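Local coordinates for protein phosphoacetylglucosamine mutase (Aspergillus lentulus, PDB 5O9X) that probably interconverts the 6-phosphate and 1-phosphate of N-acetylglucosamine as a phosphoacetylglucosamine mutase, and here binds glucose 1,6-bisphosphate, at residues A327-Y339 / L366-E380. The protein carries 1 engineered substitution. Sequence-based numbering, arbitrary orientation.
Unlike the reference sequence in segment 366-380: Met371 (reference Leu). With G16 (1,6-di-O-phosphono-alpha-D-glucopyranose), chain B.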
loop_
_atom_site.group_PDB
_atom_site.type_symbol
_atom_site.label_atom_id
_atom_site.label_comp_id
_atom_site.label_asym_id
_atom_site.label_seq_id
_atom_site.Cartn_x
_atom_site.Cartn_y
_atom_site.Cartn_z
ATOM N N ALA A 327 -11.716 24.956 -10.033
ATOM C CA ALA A 327 -12.368 23.659 -10.301
ATOM C C ALA A 327 -12.130 23.165 -11.725
ATOM O O ALA A 327 -11.768 22.007 -11.921
ATOM C CB ALA A 327 -13.851 23.730 -10.055
ATOM N N GLN A 328 -12.303 24.070 -12.692
ATOM C CA GLN A 328 -12.112 23.804 -14.119
ATOM C C GLN A 328 -10.667 23.399 -14.470
ATOM O O GLN A 328 -10.442 22.693 -15.421
ATOM C CB GLN A 328 -12.639 25.025 -14.938
ATOM C CG GLN A 328 -11.951 26.410 -14.704
ATOM C CD GLN A 328 -11.938 27.036 -13.243
ATOM O OE1 GLN A 328 -12.947 27.084 -12.490
ATOM N NE2 GLN A 328 -10.777 27.571 -12.886
ATOM N N LYS A 329 -9.697 23.773 -13.641
ATOM C CA LYS A 329 -8.247 23.466 -13.842
ATOM C C LYS A 329 -7.716 22.246 -13.062
ATOM O O LYS A 329 -6.600 21.818 -13.306
ATOM C CB LYS A 329 -7.352 24.688 -13.493
ATOM C CG LYS A 329 -7.762 26.001 -14.160
ATOM C CD LYS A 329 -6.739 27.123 -13.997
ATOM C CE LYS A 329 -5.649 27.109 -15.080
ATOM N NZ LYS A 329 -4.502 28.042 -14.828
ATOM N N LEU A 330 -8.496 21.727 -12.107
ATOM C CA LEU A 330 -8.124 20.526 -11.345
ATOM C C LEU A 330 -9.165 19.400 -11.533
ATOM O O LEU A 330 -9.892 19.053 -10.606
ATOM C CB LEU A 330 -7.915 20.817 -9.854
ATOM C CG LEU A 330 -6.791 21.704 -9.312
ATOM C CD1 LEU A 330 -7.020 21.839 -7.806
ATOM C CD2 LEU A 330 -5.414 21.107 -9.562
ATOM N N LYS A 331 -9.187 18.825 -12.721
ATOM C CA LYS A 331 -9.996 17.617 -12.990
ATOM C C LYS A 331 -9.544 16.385 -12.103
ATOM O O LYS A 331 -8.414 15.847 -12.194
ATOM C CB LYS A 331 -10.039 17.270 -14.512
ATOM C CG LYS A 331 -10.497 18.358 -15.534
ATOM C CD LYS A 331 -11.582 19.301 -15.018
ATOM C CE LYS A 331 -12.973 18.958 -15.534
ATOM N NZ LYS A 331 -14.003 19.774 -14.818
ATOM N N ILE A 332 -10.468 15.968 -11.253
ATOM C CA ILE A 332 -10.211 14.841 -10.363
ATOM C C ILE A 332 -10.699 13.538 -11.013
ATOM O O ILE A 332 -11.793 13.479 -11.561
ATOM C CB ILE A 332 -10.951 15.056 -9.003
ATOM C CG1 ILE A 332 -10.523 16.377 -8.373
ATOM C CG2 ILE A 332 -10.712 13.894 -8.018
ATOM C CD1 ILE A 332 -11.497 16.803 -7.296
ATOM N N GLY A 333 -9.942 12.479 -10.848
ATOM C CA GLY A 333 -10.450 11.175 -11.203
ATOM C C GLY A 333 -10.167 10.226 -10.029
ATOM O O GLY A 333 -9.200 10.427 -9.253
ATOM N N VAL A 334 -11.009 9.174 -9.918
ATOM C CA VAL A 334 -10.807 8.149 -8.870
ATOM C C VAL A 334 -10.452 6.771 -9.472
ATOM O O VAL A 334 -11.220 6.210 -10.288
ATOM C CB VAL A 334 -12.028 8.031 -7.964
ATOM C CG1 VAL A 334 -11.754 7.021 -6.780
ATOM C CG2 VAL A 334 -12.475 9.453 -7.455
ATOM N N VAL A 335 -9.332 6.202 -9.033
ATOM C CA VAL A 335 -8.918 4.879 -9.505
ATOM C C VAL A 335 -9.316 3.880 -8.432
ATOM O O VAL A 335 -9.056 4.131 -7.244
ATOM C CB VAL A 335 -7.400 4.858 -9.724
ATOM C CG1 VAL A 335 -6.937 3.485 -10.214
ATOM C CG2 VAL A 335 -7.081 5.905 -10.841
ATOM N N GLN A 336 -9.943 2.772 -8.869
ATOM C CA GLN A 336 -10.422 1.732 -7.987
ATOM C C GLN A 336 -9.880 0.386 -8.471
ATOM O O GLN A 336 -9.274 0.301 -9.576
ATOM C CB GLN A 336 -11.975 1.704 -7.914
ATOM C CG GLN A 336 -12.607 3.056 -7.411
ATOM C CD GLN A 336 -14.058 2.827 -7.128
ATOM O OE1 GLN A 336 -14.844 2.528 -8.028
ATOM N NE2 GLN A 336 -14.441 2.927 -5.892
ATOM N N THR A 337 -10.110 -0.661 -7.676
ATOM C CA THR A 337 -10.022 -2.034 -8.213
ATOM C C THR A 337 -11.397 -2.710 -8.091
ATOM O O THR A 337 -12.341 -2.137 -7.524
ATOM C CB THR A 337 -8.901 -2.879 -7.573
ATOM O OG1 THR A 337 -9.250 -3.254 -6.200
ATOM C CG2 THR A 337 -7.607 -2.001 -7.465
ATOM N N ALA A 338 -11.464 -3.966 -8.524
ATOM C CA ALA A 338 -12.720 -4.716 -8.569
ATOM C C ALA A 338 -13.190 -5.040 -7.140
ATOM O O ALA A 338 -14.376 -5.296 -6.968
ATOM C CB ALA A 338 -12.512 -5.987 -9.426
ATOM N N TYR A 339 -12.316 -4.919 -6.119
ATOM C CA TYR A 339 -12.713 -5.191 -4.738
ATOM C C TYR A 339 -13.525 -4.004 -4.189
ATOM O O TYR A 339 -14.062 -4.123 -3.057
ATOM C CB TYR A 339 -11.453 -5.359 -3.850
ATOM C CG TYR A 339 -10.792 -6.705 -4.143
ATOM C CD1 TYR A 339 -11.394 -7.883 -3.683
ATOM C CD2 TYR A 339 -9.699 -6.788 -4.992
ATOM C CE1 TYR A 339 -10.858 -9.116 -3.966
ATOM C CE2 TYR A 339 -9.128 -8.039 -5.274
ATOM C CZ TYR A 339 -9.765 -9.185 -4.792
ATOM O OH TYR A 339 -9.281 -10.441 -5.116
ATOM N N LEU A 366 -2.598 0.962 -9.732
ATOM C CA LEU A 366 -3.474 2.115 -9.464
ATOM C C LEU A 366 -2.740 3.426 -9.717
ATOM O O LEU A 366 -3.359 4.357 -10.226
ATOM C CB LEU A 366 -4.030 2.165 -7.994
ATOM C CG LEU A 366 -5.140 1.109 -7.723
ATOM C CD1 LEU A 366 -4.592 -0.304 -7.369
ATOM C CD2 LEU A 366 -5.948 1.586 -6.484
ATOM N N HIS A 367 -1.483 3.485 -9.276
ATOM C CA HIS A 367 -0.630 4.677 -9.384
ATOM C C HIS A 367 -0.492 5.008 -10.856
ATOM O O HIS A 367 -0.733 6.163 -11.255
ATOM C CB HIS A 367 0.770 4.421 -8.812
ATOM C CG HIS A 367 1.716 5.574 -9.002
ATOM N ND1 HIS A 367 2.822 5.509 -9.830
ATOM C CD2 HIS A 367 1.695 6.838 -8.497
ATOM C CE1 HIS A 367 3.437 6.681 -9.823
ATOM N NE2 HIS A 367 2.760 7.506 -9.040
ATOM N N HIS A 368 -0.161 3.988 -11.646
ATOM C CA HIS A 368 -0.128 4.128 -13.154
ATOM C C HIS A 368 -1.335 4.802 -13.747
ATOM O O HIS A 368 -1.174 5.730 -14.545
ATOM C CB HIS A 368 0.116 2.786 -13.881
ATOM C CG HIS A 368 0.331 2.912 -15.376
ATOM N ND1 HIS A 368 -0.690 2.781 -16.308
ATOM C CD2 HIS A 368 1.471 3.096 -16.100
ATOM C CE1 HIS A 368 -0.198 2.915 -17.533
ATOM N NE2 HIS A 368 1.111 3.100 -17.436
ATOM N N ALA A 369 -2.554 4.360 -13.394
ATOM C CA ALA A 369 -3.794 4.913 -13.977
ATOM C C ALA A 369 -4.094 6.312 -13.469
ATOM O O ALA A 369 -4.743 7.125 -14.180
ATOM C CB ALA A 369 -5.005 3.993 -13.681
ATOM N N ALA A 370 -3.691 6.564 -12.217
ATOM C CA ALA A 370 -3.959 7.839 -11.570
ATOM C C ALA A 370 -3.139 8.969 -12.223
ATOM O O ALA A 370 -3.571 10.115 -12.147
ATOM C CB ALA A 370 -3.634 7.761 -10.096
ATOM N N MET A 371 -2.013 8.635 -12.888
ATOM C CA MET A 371 -1.214 9.648 -13.663
ATOM C C MET A 371 -2.019 10.303 -14.773
ATOM O O MET A 371 -1.624 11.340 -15.297
ATOM C CB MET A 371 0.073 9.090 -14.295
ATOM C CG MET A 371 0.955 8.175 -13.469
ATOM S SD MET A 371 2.371 8.909 -12.611
ATOM C CE MET A 371 1.578 9.736 -11.222
ATOM N N ARG A 372 -3.171 9.759 -15.130
ATOM C CA ARG A 372 -3.925 10.340 -16.239
ATOM C C ARG A 372 -4.773 11.574 -15.846
ATOM O O ARG A 372 -5.344 12.233 -16.713
ATOM C CB ARG A 372 -4.736 9.250 -16.954
ATOM C CG ARG A 372 -3.782 8.142 -17.427
ATOM C CD ARG A 372 -4.300 7.147 -18.457
ATOM N NE ARG A 372 -5.234 7.707 -19.448
ATOM C CZ ARG A 372 -5.925 6.978 -20.337
ATOM N NH1 ARG A 372 -5.785 5.655 -20.381
ATOM N NH2 ARG A 372 -6.762 7.566 -21.189
ATOM N N PHE A 373 -4.840 11.870 -14.537
ATOM C CA PHE A 373 -5.677 12.954 -14.000
ATOM C C PHE A 373 -4.771 14.079 -13.496
ATOM O O PHE A 373 -3.601 13.816 -13.209
ATOM C CB PHE A 373 -6.547 12.385 -12.850
ATOM C CG PHE A 373 -7.472 11.308 -13.335
ATOM C CD1 PHE A 373 -8.522 11.619 -14.167
ATOM C CD2 PHE A 373 -7.272 9.955 -12.969
ATOM C CE1 PHE A 373 -9.380 10.622 -14.668
ATOM C CE2 PHE A 373 -8.136 8.944 -13.462
ATOM C CZ PHE A 373 -9.184 9.277 -14.305
ATOM N N ASP A 374 -5.321 15.298 -13.376
ATOM C CA ASP A 374 -4.638 16.401 -12.667
ATOM C C ASP A 374 -4.493 15.986 -11.204
ATOM O O ASP A 374 -3.419 16.086 -10.609
ATOM C CB ASP A 374 -5.487 17.733 -12.742
ATOM C CG ASP A 374 -5.765 18.248 -14.216
ATOM O OD1 ASP A 374 -4.865 18.153 -15.066
ATOM O OD2 ASP A 374 -6.891 18.767 -14.495
ATOM N N VAL A 375 -5.605 15.527 -10.616
ATOM C CA VAL A 375 -5.599 15.009 -9.214
ATOM C C VAL A 375 -6.059 13.506 -9.308
ATOM O O VAL A 375 -7.194 13.250 -9.692
ATOM C CB VAL A 375 -6.591 15.833 -8.350
ATOM C CG1 VAL A 375 -6.598 15.322 -6.932
ATOM C CG2 VAL A 375 -6.228 17.367 -8.386
ATOM N N GLY A 376 -5.198 12.549 -9.000
ATOM C CA GLY A 376 -5.649 11.155 -9.187
ATOM C C GLY A 376 -5.816 10.559 -7.760
ATOM O O GLY A 376 -4.820 10.355 -7.010
ATOM N N VAL A 377 -7.052 10.303 -7.364
ATOM C CA VAL A 377 -7.268 9.782 -6.005
ATOM C C VAL A 377 -7.248 8.261 -6.220
ATOM O O VAL A 377 -8.023 7.742 -7.040
ATOM C CB VAL A 377 -8.610 10.209 -5.449
ATOM C CG1 VAL A 377 -8.868 9.546 -4.063
ATOM C CG2 VAL A 377 -8.629 11.730 -5.310
ATOM N N TYR A 378 -6.368 7.532 -5.524
ATOM C CA TYR A 378 -6.449 6.070 -5.669
ATOM C C TYR A 378 -6.303 5.281 -4.366
ATOM O O TYR A 378 -5.327 5.439 -3.660
ATOM C CB TYR A 378 -5.466 5.572 -6.723
ATOM C CG TYR A 378 -4.002 5.884 -6.500
ATOM C CD1 TYR A 378 -3.087 4.909 -5.981
ATOM C CD2 TYR A 378 -3.522 7.130 -6.850
ATOM C CE1 TYR A 378 -1.721 5.255 -5.821
ATOM C CE2 TYR A 378 -2.190 7.476 -6.674
ATOM C CZ TYR A 378 -1.311 6.540 -6.224
ATOM O OH TYR A 378 -0.034 7.019 -6.139
ATOM N N PHE A 379 -7.323 4.501 -4.037
ATOM C CA PHE A 379 -7.311 3.597 -2.860
ATOM C C PHE A 379 -7.744 2.187 -3.259
ATOM O O PHE A 379 -8.615 2.086 -4.118
ATOM C CB PHE A 379 -8.193 4.166 -1.718
ATOM C CG PHE A 379 -7.517 5.258 -0.926
ATOM C CD1 PHE A 379 -6.962 4.987 0.302
ATOM C CD2 PHE A 379 -7.428 6.575 -1.457
ATOM C CE1 PHE A 379 -6.304 5.977 1.043
ATOM C CE2 PHE A 379 -6.760 7.589 -0.748
ATOM C CZ PHE A 379 -6.227 7.260 0.524
ATOM N N GLU A 380 -7.227 1.138 -2.601
ATOM C CA GLU A 380 -7.820 -0.157 -2.664
ATOM C C GLU A 380 -8.717 -0.242 -1.470
ATOM O O GLU A 380 -8.448 0.469 -0.468
ATOM C CB GLU A 380 -6.712 -1.242 -2.613
ATOM C CG GLU A 380 -5.875 -1.153 -3.900
ATOM C CD GLU A 380 -4.783 -2.206 -3.920
ATOM O OE1 GLU A 380 -3.744 -2.018 -3.250
ATOM O OE2 GLU A 380 -4.970 -3.211 -4.589
HETATM C C1 G16 B . -0.224 -6.018 -1.169
HETATM C C2 G16 B . -0.292 -4.975 -2.280
HETATM C C3 G16 B . -1.759 -4.465 -2.445
HETATM C C4 G16 B . -2.776 -5.566 -2.689
HETATM C C5 G16 B . -2.664 -6.567 -1.546
HETATM C C6 G16 B . -3.395 -7.870 -1.772
HETATM O O1 G16 B . -0.599 -5.402 0.067
HETATM O O2 G16 B . 0.625 -3.853 -2.095
HETATM O O3 G16 B . -1.737 -3.499 -3.420
HETATM O O4 G16 B . -4.200 -5.114 -2.728
HETATM O O5 G16 B . -1.313 -7.071 -1.408
HETATM O O6 G16 B . -2.814 -8.489 -3.007
HETATM P P G16 B . -3.326 -9.964 -3.449
HETATM O O1P G16 B . -4.872 -9.959 -3.489
HETATM O O2P G16 B . -2.867 -10.967 -2.364
HETATM O O3P G16 B . -2.627 -10.337 -4.773
HETATM P "P'" G16 B . 0.397 -5.336 1.367
HETATM O O1X G16 B . 1.847 -5.160 0.843
HETATM O O2X G16 B . 0.345 -6.740 2.050
HETATM O O3X G16 B . -0.156 -4.339 2.326
HETATM O O HOH W 1 -8.361 20.688 -16.445
HETATM O O HOH W 2 -10.456 4.374 -4.760
HETATM O O HOH W 3 -10.890 0.746 -4.840
HETATM O O HOH W 4 -7.258 -4.405 -4.880
#
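The ring of Phe373 lies with one face on the backbone of Gly333, whose CA stands 3.5 Å from the ring centroid in a CH-pi contact only 8° off the normal, while CG2 of Val335 approaches the ring's edge near its plane. Gly333 has no side chain, and the ring lies flat against its CA. Val335 fills the next place on this face of the sheet: with CG1 anti to its backbone N (chi1 180°), it sets CG1 against Leu366 and CG2 against Ala370, and both methyls against CB of Ala369. Beyond it, CG2 of Thr337 presses CD1 of Leu366 at a tight 3.5 Å, the two side chains crossing at about a right angle. On the reverse face Ile332 lies alongside Val375 and its CG2 reaches CG2 of Val377. Four backbone bonds join the parallel strands, whose axes differ by 23°: Val375 N to Lys331 O, then Gly333 N to Val375 O, Val377 N to Gly333 O and Val335 N to Val377 O (2.8 Å). Where the ladder starts, Asp374 OD2 takes Lys331 N on its anti lone pair at 2.9 Å, and a water ties the same oxygen to Gln328 O. At the far end a water links Thr337 OG1 with Glu380 OE2; OE1 of Glu380 accepts from O3 (2.5 Å) and OE2 from O4 of the bound sugar bisphosphate, OE2 being held as well by Gly362 N. Within this alpha/beta domain, strands 332-337 and 375-379 are the central pair of a four-stranded sheet, flanked by strands 356-359 and 385-389, with helix 363-370 over the Val335 face and helix 391-399 against Leu330 and Asp374.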